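Local coordinates for ferrous IRON transport protein B homolog (Methanocaldococcus jannaschii, PDB 2WJI) that binds and releases guanine nucleotides through its G-domain, as part of a probable GTP-driven ferrous iron transporter of the cell membrane, at residues Met105-Asp119 and Leu137-Lys149. Residues are numbered along the deposited sequence; the frame is centred on the assembly and turned at random.
Sequences MEMGANLLLALNKMD and LGVKVVPLSAAKK. With GNP (phosphoaminophosphonic acid-guanylate ester), chain C.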
ATOM      1  N   MET A 105      -3.348   9.899   7.373  1.00 32.69           N
ATOM      2  CA  MET A 105      -4.702  10.333   7.686  1.00 35.15           C
ATOM      3  C   MET A 105      -4.723  11.836   7.939  1.00 44.97           C
ATOM      4  O   MET A 105      -5.604  12.552   7.455  1.00 40.20           O
ATOM      5  CB  MET A 105      -5.228   9.598   8.916  1.00 38.29           C
ATOM      6  CG  MET A 105      -5.373   8.107   8.732  1.00 40.35           C
ATOM      7  SD  MET A 105      -5.725   7.272  10.291  1.00 56.51           S
ATOM      8  CE  MET A 105      -6.144   5.633   9.720  1.00 50.02           C
ATOM      9  N   GLU A 106      -3.738  12.310   8.695  1.00 49.32           N
ATOM     10  CA  GLU A 106      -3.680  13.716   9.071  1.00 54.19           C
ATOM     11  C   GLU A 106      -3.622  14.644   7.863  1.00 53.37           C
ATOM     12  O   GLU A 106      -4.213  15.723   7.877  1.00 50.75           O
ATOM     13  CB  GLU A 106      -2.495  13.979  10.006  1.00 58.76           C
ATOM     14  CG  GLU A 106      -2.410  15.409  10.500  1.00 68.08           C
ATOM     15  CD  GLU A 106      -1.683  15.525  11.821  1.00 77.41           C
ATOM     16  OE1 GLU A 106      -1.308  16.656  12.197  1.00 83.93           O
ATOM     17  OE2 GLU A 106      -1.487  14.484  12.487  1.00 78.12           O
ATOM     18  N   MET A 107      -2.919  14.228   6.815  1.00 51.69           N
ATOM     19  CA  MET A 107      -2.756  15.094   5.653  1.00 55.01           C
ATOM     20  C   MET A 107      -3.909  14.990   4.655  1.00 53.20           C
ATOM     21  O   MET A 107      -3.870  15.600   3.586  1.00 51.45           O
ATOM     22  CB  MET A 107      -1.404  14.861   4.973  1.00 57.17           C
ATOM     23  CG  MET A 107      -1.137  13.442   4.538  1.00 55.48           C
ATOM     24  SD  MET A 107       0.615  13.220   4.167  1.00 63.28           S
ATOM     25  CE  MET A 107       0.842  14.386   2.831  1.00 85.36           C
ATOM     26  N   GLY A 108      -4.934  14.225   5.018  1.00 47.78           N
ATOM     27  CA  GLY A 108      -6.147  14.150   4.223  1.00 45.35           C
ATOM     28  C   GLY A 108      -6.083  13.204   3.038  1.00 43.39           C
ATOM     29  O   GLY A 108      -6.897  13.292   2.128  1.00 39.85           O
ATOM     30  N   ALA A 109      -5.119  12.293   3.042  1.00 44.72           N
ATOM     31  CA  ALA A 109      -4.979  11.362   1.934  1.00 42.63           C
ATOM     32  C   ALA A 109      -6.165  10.405   1.889  1.00 36.82           C
ATOM     33  O   ALA A 109      -6.636   9.952   2.930  1.00 37.77           O
ATOM     34  CB  ALA A 109      -3.672  10.591   2.052  1.00 47.59           C
ATOM     35  N   ASN A 110      -6.665  10.136   0.684  1.00 34.48           N
ATOM     36  CA  ASN A 110      -7.639   9.068   0.472  1.00 32.36           C
ATOM     37  C   ASN A 110      -6.929   7.734   0.641  1.00 31.76           C
ATOM     38  O   ASN A 110      -6.115   7.346  -0.195  1.00 31.88           O
ATOM     39  CB  ASN A 110      -8.244   9.153  -0.928  1.00 28.44           C
ATOM     40  CG  ASN A 110      -9.431   8.221  -1.104  1.00 34.22           C
ATOM     41  OD1 ASN A 110     -10.079   7.837  -0.130  1.00 40.96           O
ATOM     42  ND2 ASN A 110      -9.729   7.863  -2.348  1.00 29.74           N
ATOM     43  N   LEU A 111      -7.245   7.024   1.713  1.00 33.60           N
ATOM     44  CA  LEU A 111      -6.365   5.961   2.170  1.00 34.28           C
ATOM     45  C   LEU A 111      -7.014   4.585   2.151  1.00 32.05           C
ATOM     46  O   LEU A 111      -8.220   4.451   2.347  1.00 31.77           O
ATOM     47  CB  LEU A 111      -5.875   6.287   3.579  1.00 36.81           C
ATOM     48  CG  LEU A 111      -4.714   5.479   4.147  1.00 40.56           C
ATOM     49  CD1 LEU A 111      -3.450   5.682   3.318  1.00 35.48           C
ATOM     50  CD2 LEU A 111      -4.483   5.888   5.590  1.00 44.05           C
ATOM     51  N   LEU A 112      -6.185   3.572   1.914  1.00 29.25           N
ATOM     52  CA  LEU A 112      -6.594   2.173   1.940  1.00 27.73           C
ATOM     53  C   LEU A 112      -5.433   1.362   2.495  1.00 28.21           C
ATOM     54  O   LEU A 112      -4.285   1.530   2.073  1.00 30.35           O
ATOM     55  CB  LEU A 112      -6.930   1.676   0.540  1.00 27.52           C
ATOM     56  CG  LEU A 112      -7.149   0.166   0.431  1.00 34.62           C
ATOM     57  CD1 LEU A 112      -8.265  -0.260   1.360  1.00 41.82           C
ATOM     58  CD2 LEU A 112      -7.475  -0.241  -1.006  1.00 34.86           C
ATOM     59  N   LEU A 113      -5.736   0.479   3.436  1.00 26.54           N
ATOM     60  CA  LEU A 113      -4.701  -0.254   4.148  1.00 28.97           C
ATOM     61  C   LEU A 113      -4.553  -1.671   3.598  1.00 29.07           C
ATOM     62  O   LEU A 113      -5.505  -2.450   3.602  1.00 33.75           O
ATOM     63  CB  LEU A 113      -5.045  -0.297   5.635  1.00 36.52           C
ATOM     64  CG  LEU A 113      -3.913   0.029   6.605  1.00 47.17           C
ATOM     65  CD1 LEU A 113      -3.217   1.289   6.148  1.00 50.06           C
ATOM     66  CD2 LEU A 113      -4.453   0.198   8.017  1.00 46.97           C
ATOM     67  N   ALA A 114      -3.361  -1.989   3.106  1.00 26.94           N
ATOM     68  CA  ALA A 114      -3.032  -3.340   2.686  1.00 27.44           C
ATOM     69  C   ALA A 114      -2.174  -3.988   3.768  1.00 29.20           C
ATOM     70  O   ALA A 114      -1.028  -3.593   3.992  1.00 25.94           O
ATOM     71  CB  ALA A 114      -2.311  -3.324   1.344  1.00 26.35           C
ATOM     72  N   LEU A 115      -2.749  -4.989   4.425  1.00 25.86           N
ATOM     73  CA  LEU A 115      -2.156  -5.636   5.585  1.00 24.58           C
ATOM     74  C   LEU A 115      -1.454  -6.907   5.132  1.00 25.96           C
ATOM     75  O   LEU A 115      -2.081  -7.964   4.966  1.00 23.17           O
ATOM     76  CB  LEU A 115      -3.258  -5.940   6.599  1.00 25.92           C
ATOM     77  CG  LEU A 115      -2.908  -6.543   7.955  1.00 31.89           C
ATOM     78  CD1 LEU A 115      -2.097  -5.573   8.799  1.00 34.77           C
ATOM     79  CD2 LEU A 115      -4.192  -6.924   8.664  1.00 34.51           C
ATOM     80  N   ASN A 116      -0.154  -6.778   4.901  1.00 21.96           N
ATOM     81  CA  ASN A 116       0.655  -7.813   4.289  1.00 25.78           C
ATOM     82  C   ASN A 116       1.292  -8.774   5.296  1.00 28.02           C
ATOM     83  O   ASN A 116       1.274  -8.539   6.505  1.00 30.77           O
ATOM     84  CB  ASN A 116       1.734  -7.166   3.419  1.00 24.28           C
ATOM     85  CG  ASN A 116       2.282  -8.115   2.372  1.00 29.61           C
ATOM     86  OD1 ASN A 116       1.582  -9.013   1.914  1.00 31.93           O
ATOM     87  ND2 ASN A 116       3.535  -7.909   1.976  1.00 28.27           N
ATOM     88  N   LYS A 117       1.847  -9.864   4.773  1.00 23.70           N
ATOM     89  CA  LYS A 117       2.536 -10.869   5.569  1.00 25.38           C
ATOM     90  C   LYS A 117       1.598 -11.573   6.548  1.00 26.79           C
ATOM     91  O   LYS A 117       2.000 -11.932   7.654  1.00 26.03           O
ATOM     92  CB  LYS A 117       3.742 -10.255   6.295  1.00 24.68           C
ATOM     93  CG  LYS A 117       4.705  -9.532   5.354  1.00 28.81           C
ATOM     94  CD  LYS A 117       6.027  -9.188   6.052  1.00 30.52           C
ATOM     95  CE  LYS A 117       7.006  -8.575   5.062  1.00 30.72           C
ATOM     96  NZ  LYS A 117       8.377  -8.419   5.631  1.00 29.63           N
ATOM     97  N   MET A 118       0.350 -11.783   6.132  1.00 31.26           N
ATOM     98  CA  MET A 118      -0.619 -12.450   6.997  1.00 29.87           C
ATOM     99  C   MET A 118      -0.190 -13.880   7.261  1.00 24.59           C
ATOM    100  O   MET A 118      -0.499 -14.448   8.310  1.00 27.73           O
ATOM    101  CB  MET A 118      -2.026 -12.426   6.385  1.00 30.95           C
ATOM    102  CG  MET A 118      -2.689 -11.053   6.373  1.00 27.83           C
ATOM    103  SD  MET A 118      -3.190 -10.467   8.009  1.00 42.68           S
ATOM    104  CE  MET A 118      -4.560 -11.575   8.354  1.00 38.40           C
ATOM    105  N   ASP A 119       0.525 -14.471   6.311  1.00 28.78           N
ATOM    106  CA  ASP A 119       1.026 -15.829   6.487  1.00 30.99           C
ATOM    107  C   ASP A 119       2.080 -15.882   7.611  1.00 34.32           C
ATOM    108  O   ASP A 119       2.136 -16.844   8.381  1.00 31.84           O
ATOM    109  CB  ASP A 119       1.619 -16.361   5.182  1.00 30.86           C
ATOM    110  CG  ASP A 119       2.819 -15.547   4.710  1.00 36.01           C
ATOM    111  OD1 ASP A 119       3.902 -16.135   4.502  1.00 42.61           O
ATOM    112  OD2 ASP A 119       2.686 -14.317   4.554  1.00 30.60           O
ATOM    113  N   LEU A 137     -10.102   2.679  12.758  1.00 54.34           N
ATOM    114  CA  LEU A 137      -9.408   3.613  11.874  1.00 50.02           C
ATOM    115  C   LEU A 137     -10.353   4.407  10.980  1.00 47.94           C
ATOM    116  O   LEU A 137     -10.153   5.601  10.762  1.00 51.82           O
ATOM    117  CB  LEU A 137      -8.383   2.872  11.008  1.00 48.91           C
ATOM    118  CG  LEU A 137      -7.162   2.283  11.724  1.00 49.41           C
ATOM    119  CD1 LEU A 137      -6.312   1.466  10.763  1.00 47.26           C
ATOM    120  CD2 LEU A 137      -6.329   3.377  12.379  1.00 51.22           C
ATOM    121  N   GLY A 138     -11.379   3.740  10.463  1.00 42.28           N
ATOM    122  CA  GLY A 138     -12.279   4.362   9.509  1.00 44.83           C
ATOM    123  C   GLY A 138     -11.721   4.221   8.107  1.00 41.86           C
ATOM    124  O   GLY A 138     -12.144   4.906   7.183  1.00 41.94           O
ATOM    125  N   VAL A 139     -10.745   3.332   7.961  1.00 38.08           N
ATOM    126  CA  VAL A 139     -10.138   3.045   6.668  1.00 40.24           C
ATOM    127  C   VAL A 139     -10.338   1.570   6.335  1.00 41.97           C
ATOM    128  O   VAL A 139     -10.325   0.717   7.227  1.00 45.24           O
ATOM    129  CB  VAL A 139      -8.627   3.375   6.682  1.00 45.63           C
ATOM    130  CG1 VAL A 139      -7.962   2.955   5.376  1.00 43.99           C
ATOM    131  CG2 VAL A 139      -8.411   4.867   6.946  1.00 47.27           C
ATOM    132  N   LYS A 140     -10.526   1.265   5.058  1.00 36.58           N
ATOM    133  CA  LYS A 140     -10.686  -0.122   4.632  1.00 39.69           C
ATOM    134  C   LYS A 140      -9.367  -0.888   4.760  1.00 34.95           C
ATOM    135  O   LYS A 140      -8.296  -0.347   4.464  1.00 31.38           O
ATOM    136  CB  LYS A 140     -11.192  -0.172   3.193  1.00 43.26           C
ATOM    137  CG  LYS A 140     -12.383  -1.096   2.996  1.00 54.60           C
ATOM    138  CD  LYS A 140     -13.502  -0.764   3.986  1.00 63.15           C
ATOM    139  CE  LYS A 140     -13.895   0.711   3.929  1.00 68.08           C
ATOM    140  NZ  LYS A 140     -14.551   1.178   5.189  1.00 69.83           N
ATOM    141  N   VAL A 141      -9.449  -2.138   5.205  1.00 32.76           N
ATOM    142  CA  VAL A 141      -8.268  -2.968   5.412  1.00 31.98           C
ATOM    143  C   VAL A 141      -8.331  -4.233   4.571  1.00 32.39           C
ATOM    144  O   VAL A 141      -9.298  -4.989   4.647  1.00 37.72           O
ATOM    145  CB  VAL A 141      -8.111  -3.387   6.890  1.00 35.77           C
ATOM    146  CG1 VAL A 141      -6.965  -4.377   7.031  1.00 37.83           C
ATOM    147  CG2 VAL A 141      -7.882  -2.168   7.773  1.00 33.54           C
ATOM    148  N   VAL A 142      -7.293  -4.466   3.778  1.00 29.01           N
ATOM    149  CA  VAL A 142      -7.227  -5.666   2.949  1.00 32.19           C
ATOM    150  C   VAL A 142      -6.134  -6.607   3.431  1.00 28.64           C
ATOM    151  O   VAL A 142      -4.953  -6.304   3.301  1.00 27.60           O
ATOM    152  CB  VAL A 142      -6.945  -5.314   1.475  1.00 39.11           C
ATOM    153  CG1 VAL A 142      -6.996  -6.566   0.614  1.00 39.22           C
ATOM    154  CG2 VAL A 142      -7.933  -4.276   0.978  1.00 42.15           C
ATOM    155  N   PRO A 143      -6.524  -7.764   3.987  1.00 29.40           N
ATOM    156  CA  PRO A 143      -5.527  -8.737   4.448  1.00 30.40           C
ATOM    157  C   PRO A 143      -4.914  -9.498   3.277  1.00 30.42           C
ATOM    158  O   PRO A 143      -5.640 -10.002   2.432  1.00 27.99           O
ATOM    159  CB  PRO A 143      -6.346  -9.701   5.318  1.00 33.04           C
ATOM    160  CG  PRO A 143      -7.678  -9.036   5.535  1.00 33.44           C
ATOM    161  CD  PRO A 143      -7.895  -8.145   4.359  1.00 29.91           C
ATOM    162  N   LEU A 144      -3.594  -9.597   3.218  1.00 27.05           N
ATOM    163  CA  LEU A 144      -3.000 -10.392   2.153  1.00 28.92           C
ATOM    164  C   LEU A 144      -1.652 -10.998   2.507  1.00 30.50           C
ATOM    165  O   LEU A 144      -1.051 -10.665   3.528  1.00 28.71           O
ATOM    166  CB  LEU A 144      -2.903  -9.582   0.860  1.00 31.91           C
ATOM    167  CG  LEU A 144      -2.005  -8.349   0.790  1.00 32.39           C
ATOM    168  CD1 LEU A 144      -1.751  -7.982  -0.654  1.00 34.23           C
ATOM    169  CD2 LEU A 144      -2.616  -7.177   1.545  1.00 29.83           C
ATOM    170  N   SER A 145      -1.196 -11.909   1.655  1.00 29.50           N
ATOM    171  CA  SER A 145       0.155 -12.441   1.748  1.00 31.45           C
ATOM    172  C   SER A 145       0.744 -12.393   0.349  1.00 28.90           C
ATOM    173  O   SER A 145       0.594 -13.340  -0.430  1.00 27.09           O
ATOM    174  CB  SER A 145       0.149 -13.874   2.281  1.00 33.70           C
ATOM    175  OG  SER A 145      -0.515 -13.945   3.531  1.00 36.72           O
ATOM    176  N   ALA A 146       1.412 -11.290   0.039  1.00 25.76           N
ATOM    177  CA  ALA A 146       1.812 -10.986  -1.331  1.00 26.75           C
ATOM    178  C   ALA A 146       2.855 -11.930  -1.917  1.00 26.01           C
ATOM    179  O   ALA A 146       2.858 -12.183  -3.130  1.00 30.38           O
ATOM    180  CB  ALA A 146       2.288  -9.549  -1.431  1.00 26.37           C
ATOM    181  N   ALA A 147       3.741 -12.444  -1.069  1.00 23.29           N
ATOM    182  CA  ALA A 147       4.753 -13.387  -1.527  1.00 32.92           C
ATOM    183  C   ALA A 147       4.125 -14.732  -1.909  1.00 37.51           C
ATOM    184  O   ALA A 147       4.701 -15.494  -2.687  1.00 39.55           O
ATOM    185  CB  ALA A 147       5.827 -13.578  -0.467  1.00 31.14           C
ATOM    186  N   LYS A 148       2.953 -15.024  -1.349  1.00 33.72           N
ATOM    187  CA  LYS A 148       2.215 -16.236  -1.714  1.00 36.55           C
ATOM    188  C   LYS A 148       1.144 -15.921  -2.752  1.00 39.99           C
ATOM    189  O   LYS A 148       0.316 -16.775  -3.087  1.00 41.97           O
ATOM    190  CB  LYS A 148       1.567 -16.877  -0.486  1.00 30.78           C
ATOM    191  CG  LYS A 148       2.549 -17.506   0.484  1.00 38.87           C
ATOM    192  CD  LYS A 148       1.911 -18.674   1.228  1.00 46.10           C
ATOM    193  CE  LYS A 148       2.746 -19.049   2.434  1.00 56.37           C
ATOM    194  NZ  LYS A 148       4.199 -18.870   2.153  1.00 60.24           N
ATOM    195  N   LYS A 149       1.169 -14.687  -3.247  1.00 38.74           N
ATOM    196  CA  LYS A 149       0.203 -14.202  -4.228  1.00 40.46           C
ATOM    197  C   LYS A 149      -1.228 -14.475  -3.791  1.00 37.46           C
ATOM    198  O   LYS A 149      -2.069 -14.877  -4.593  1.00 38.66           O
ATOM    199  CB  LYS A 149       0.471 -14.808  -5.604  1.00 50.35           C
ATOM    200  CG  LYS A 149       1.948 -14.972  -5.916  1.00 60.13           C
ATOM    201  CD  LYS A 149       2.208 -14.909  -7.409  1.00 67.45           C
ATOM    202  CE  LYS A 149       3.238 -15.949  -7.834  1.00 71.28           C
ATOM    203  NZ  LYS A 149       4.298 -16.169  -6.815  1.00 71.83           N
TER
HETATM  204  PG  GNP C1166      12.009  -1.647   0.558  1.00 32.59           P
HETATM  205  O1G GNP C1166      11.734  -1.129  -0.817  1.00 29.73           O
HETATM  206  O2G GNP C1166      11.545  -0.713   1.661  1.00 29.98           O
HETATM  207  O3G GNP C1166      13.501  -1.867   0.521  1.00 37.89           O
HETATM  208  N3B GNP C1166      11.308  -3.074   0.778  1.00 31.56           N
HETATM  209  PB  GNP C1166       9.876  -3.556   0.245  1.00 31.59           P
HETATM  210  O1B GNP C1166       8.813  -2.882   1.015  1.00 27.88           O
HETATM  211  O2B GNP C1166       9.834  -3.354  -1.203  1.00 26.02           O
HETATM  212  O3A GNP C1166       9.742  -5.064   0.515  1.00 30.98           O
HETATM  213  PA  GNP C1166       9.889  -6.221  -0.504  1.00 32.39           P
HETATM  214  O1A GNP C1166       8.616  -6.373  -1.254  1.00 36.74           O
HETATM  215  O2A GNP C1166      11.121  -6.092  -1.315  1.00 26.57           O
HETATM  216  O5' GNP C1166      10.038  -7.505   0.381  1.00 43.44           O
HETATM  217  C5' GNP C1166      10.690  -7.420   1.641  1.00 41.36           C
HETATM  218  C4' GNP C1166      10.821  -8.806   2.244  1.00 38.57           C
HETATM  219  O4' GNP C1166       9.552  -9.244   2.801  1.00 31.70           O
HETATM  220  C3' GNP C1166      11.252  -9.889   1.262  1.00 39.43           C
HETATM  221  O3' GNP C1166      12.054 -10.848   1.941  1.00 44.20           O
HETATM  222  C2' GNP C1166       9.929 -10.512   0.867  1.00 36.88           C
HETATM  223  O2' GNP C1166      10.076 -11.859   0.472  1.00 42.39           O
HETATM  224  C1' GNP C1166       9.188 -10.459   2.194  1.00 30.41           C
HETATM  225  N9  GNP C1166       7.749 -10.518   1.998  1.00 29.52           N
HETATM  226  C8  GNP C1166       7.006  -9.764   1.119  1.00 32.81           C
HETATM  227  N7  GNP C1166       5.733 -10.054   1.156  1.00 31.57           N
HETATM  228  C5  GNP C1166       5.632 -11.070   2.107  1.00 28.46           C
HETATM  229  C6  GNP C1166       4.502 -11.785   2.575  1.00 30.48           C
HETATM  230  O6  GNP C1166       3.316 -11.663   2.226  1.00 32.23           O
HETATM  231  N1  GNP C1166       4.841 -12.734   3.543  1.00 22.50           N
HETATM  232  C2  GNP C1166       6.119 -12.964   4.003  1.00 30.08           C
HETATM  233  N2  GNP C1166       6.253 -13.922   4.939  1.00 26.42           N
HETATM  234  N3  GNP C1166       7.184 -12.296   3.574  1.00 32.81           N
HETATM  235  C4  GNP C1166       6.869 -11.371   2.630  1.00 30.18           C
HETATM  236  O   HOH W   1     -10.803   3.478   3.127  1.00 37.10           O
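Leu-113 and Leu-115 flank Val-141 where strand 111-116 pairs in parallel with edge strand 141-143 of the Ras-like P-loop GTPase sheet. The strand axes make an angle of 21°, and four backbone bonds hold the register. Val-141 fits between the leucines: CG2 meets Leu-113 CB, while CG1, anti to its backbone N (chi1 173°), reaches Leu-115 CB at 4.0 Å. Toward the start of the strands, Leu-137 CD1, at the end of helix 130-137, packs on Leu-113 CD2 at 3.6 Å. The extended Met-105 chain carries CE into the notch between Leu-137 CD2 (3.5 Å, tight) and Val-139 CG2 (3.7 Å). On the face of Ala-114 and Val-142, Leu-112 CD1 touches Lys-140 CB and Val-142 CG2, and helix 152-162 covers it.

At the C-terminal ends the strands deliver the G4 and G5 motifs to the guanine base. Asn-116 OD1 accepts Ala-146 N in the carbonyl plane, tying strand 111-116 to the loop after strand 141-143, while its ND2 bonds to Val-14 O of the P-loop. Lys-117 CG and CD lie over one face of the base and Ala-147 CB against the opposite one. GNP N1 donates to Asp-119 OD2 at 2.9 Å, nearly straight at 177°.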